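PDB 3V9O: dihydroneopterin aldolase from Burkholderia thailandensis, which belongs to the dihydroneopterin aldolase family, small alpha/beta proteins that assemble from several subunits, and binds guanine in a pocket completed by a second subunit. Local coordinates for residues 47-52 with 95-100. Sequence-based numbering, arbitrary orientation. Where two conformers were deposited one is given.
Sequences QRVVIN and ETLCDA. With GUN (guanine), chain G; EDO (1,2-ethanediol), chain E.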
loop_
_atom_site.group_PDB
_atom_site.type_symbol
_atom_site.label_atom_id
_atom_site.label_comp_id
_atom_site.label_asym_id
_atom_site.label_seq_id
_atom_site.Cartn_x
_atom_site.Cartn_y
_atom_site.Cartn_z
ATOM N N GLN A 47 -20.326 18.856 1.547
ATOM C CA GLN A 47 -18.893 18.584 1.598
ATOM C C GLN A 47 -18.555 17.459 0.642
ATOM O O GLN A 47 -19.368 16.590 0.317
ATOM C CB GLN A 47 -18.497 18.188 3.031
ATOM C CG GLN A 47 -18.779 19.270 4.057
ATOM C CD GLN A 47 -18.031 20.584 3.781
ATOM O OE1 GLN A 47 -16.813 20.593 3.554
ATOM N NE2 GLN A 47 -18.754 21.694 3.810
ATOM N N ARG A 48 -17.309 17.419 0.174
ATOM C CA ARG A 48 -16.835 16.302 -0.650
ATOM C C ARG A 48 -16.370 15.174 0.244
ATOM O O ARG A 48 -15.612 15.399 1.189
ATOM C CB ARG A 48 -15.661 16.771 -1.531
ATOM C CG ARG A 48 -15.357 15.829 -2.714
ATOM C CD ARG A 48 -14.549 16.606 -3.784
ATOM N NE ARG A 48 -13.159 16.811 -3.353
ATOM C CZ ARG A 48 -12.162 15.960 -3.570
ATOM N NH1 ARG A 48 -10.937 16.253 -3.134
ATOM N NH2 ARG A 48 -12.390 14.813 -4.196
ATOM N N VAL A 49 -16.829 13.959 -0.044
ATOM C CA VAL A 49 -16.422 12.749 0.692
ATOM C C VAL A 49 -15.888 11.790 -0.334
ATOM O O VAL A 49 -16.503 11.597 -1.413
ATOM C CB VAL A 49 -17.623 12.144 1.468
ATOM C CG1 VAL A 49 -17.189 10.837 2.200
ATOM C CG2 VAL A 49 -18.186 13.152 2.475
ATOM N N VAL A 50 -14.726 11.156 -0.062
ATOM C CA VAL A 50 -14.114 10.206 -1.021
ATOM C C VAL A 50 -14.177 8.811 -0.389
ATOM O O VAL A 50 -13.773 8.613 0.800
ATOM C CB VAL A 50 -12.682 10.619 -1.334
ATOM C CG1 VAL A 50 -12.004 9.576 -2.224
ATOM C CG2 VAL A 50 -12.659 12.022 -2.024
ATOM N N ILE A 51 -14.690 7.862 -1.162
ATOM C CA ILE A 51 -15.026 6.511 -0.652
ATOM C C ILE A 51 -14.246 5.474 -1.439
ATOM O O ILE A 51 -14.154 5.557 -2.667
ATOM C CB ILE A 51 -16.527 6.284 -0.795
ATOM C CG1 ILE A 51 -17.220 7.325 0.077
ATOM C CG2 ILE A 51 -16.890 4.843 -0.299
ATOM C CD1 ILE A 51 -18.645 7.504 -0.155
ATOM N N ASN A 52 -13.651 4.501 -0.765
ATOM C CA ASN A 52 -12.975 3.390 -1.425
ATOM C C ASN A 52 -13.566 2.116 -0.910
ATOM O O ASN A 52 -13.881 1.983 0.277
ATOM C CB ASN A 52 -11.449 3.417 -1.112
ATOM C CG ASN A 52 -10.769 4.477 -1.901
ATOM O OD1 ASN A 52 -10.362 4.218 -3.017
ATOM N ND2 ASN A 52 -10.707 5.717 -1.384
ATOM N N GLU A 95 -18.314 7.420 10.586
ATOM C CA GLU A 95 -18.599 6.041 10.983
ATOM C C GLU A 95 -19.990 5.625 10.554
ATOM O O GLU A 95 -20.167 4.499 10.108
ATOM C CB GLU A 95 -18.509 5.860 12.493
ATOM C CG GLU A 95 -17.065 5.850 13.052
ATOM C CD GLU A 95 -16.445 7.235 13.272
ATOM O OE1 GLU A 95 -16.937 8.286 12.796
ATOM O OE2 GLU A 95 -15.415 7.271 13.964
ATOM N N THR A 96 -20.959 6.521 10.671
ATOM C CA THR A 96 -22.338 6.159 10.276
ATOM C C THR A 96 -22.395 5.782 8.797
ATOM O O THR A 96 -22.964 4.751 8.437
ATOM C CB THR A 96 -23.250 7.281 10.597
ATOM O OG1 THR A 96 -23.239 7.474 12.024
ATOM C CG2 THR A 96 -24.670 6.995 10.157
ATOM N N LEU A 97 -21.740 6.541 7.937
ATOM C CA LEU A 97 -21.751 6.255 6.511
ATOM C C LEU A 97 -20.919 5.037 6.214
ATOM O O LEU A 97 -21.380 4.159 5.452
ATOM C CB LEU A 97 -21.192 7.489 5.785
ATOM C CG LEU A 97 -21.082 7.311 4.259
ATOM C CD1 LEU A 97 -22.401 7.073 3.605
ATOM C CD2 LEU A 97 -20.368 8.565 3.608
ATOM N N CYS A 98 -19.715 4.953 6.756
ATOM C CA CYS A 98 -18.843 3.848 6.464
ATOM C C CYS A 98 -19.454 2.512 6.883
ATOM O O CYS A 98 -19.402 1.550 6.100
ATOM C CB CYS A 98 -17.517 4.109 7.195
ATOM S SG CYS A 98 -16.183 2.985 6.718
ATOM N N ASP A 99 -19.976 2.468 8.081
ATOM C CA ASP A 99 -20.565 1.240 8.600
ATOM C C ASP A 99 -21.795 0.857 7.766
ATOM O O ASP A 99 -22.022 -0.366 7.532
ATOM C CB ASP A 99 -21.011 1.439 10.041
ATOM C CG ASP A 99 -19.846 1.586 11.052
ATOM O OD1 ASP A 99 -18.653 1.425 10.690
ATOM O OD2 ASP A 99 -20.185 1.884 12.216
ATOM N N ALA A 100 -22.599 1.830 7.309
ATOM C CA ALA A 100 -23.781 1.520 6.528
ATOM C C ALA A 100 -23.416 0.947 5.175
ATOM O O ALA A 100 -24.073 -0.014 4.730
ATOM C CB ALA A 100 -24.668 2.758 6.362
HETATM N N9 GUN G . -14.747 14.505 14.618
HETATM C C8 GUN G . -15.508 15.325 13.796
HETATM N N7 GUN G . -16.283 14.597 12.868
HETATM C C5 GUN G . -16.006 13.290 13.220
HETATM C C6 GUN G . -16.476 12.017 12.647
HETATM O O6 GUN G . -17.284 11.909 11.711
HETATM N N1 GUN G . -15.970 10.859 13.237
HETATM C C2 GUN G . -15.008 10.883 14.245
HETATM N N2 GUN G . -14.495 9.701 14.723
HETATM N N3 GUN G . -14.551 12.089 14.798
HETATM C C4 GUN G . -15.077 13.232 14.232
HETATM C C1 EDO E . -9.010 11.657 -3.564
HETATM O O1 EDO E . -9.202 13.054 -3.273
HETATM C C2 EDO E . -9.546 11.319 -4.964
HETATM O O2 EDO E . -10.676 12.120 -5.365
#
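Packing of helix 94-106, whose first turn carries E95 of the guanine pocket, on the antiparallel sheet brings L97 against V49 and I51 of strand 47-58. L97 CD2 meets V49 CG1 tip to tip at 4.2 Å and lies 4.3 Å from I51 CD1. The CB of L97 already points to the strand, and CG anti to the backbone N (chi1 177°) together with CD2 anti to CA makes CD2 the extended tip. V49 and I51, two residues apart, present the same strand face, whereas V50 turns to the other, where V50 CG2 comes 3.8 Å from 1,2-ethanediol O1. All three touching residues are buried, and the contact is wholly apolar; C85 and V86 of helix 76-87 and M34 of strand 22-34 also pack on L97. V82 of helix 76-87 packs on I51, the strand face that L97 touches, so two helices cover one face of a four-stranded sheet, the subunit fold of this aldolase family. E95 grips guanine through a paired hydrogen bond: guanine N1 donates to E95 OE1 (2.8 Å, 166°) and guanine N2 to E95 OE2 (2.7 Å, 171°), both nearly straight. Using both oxygens fixes the carboxylate's rotation against the base.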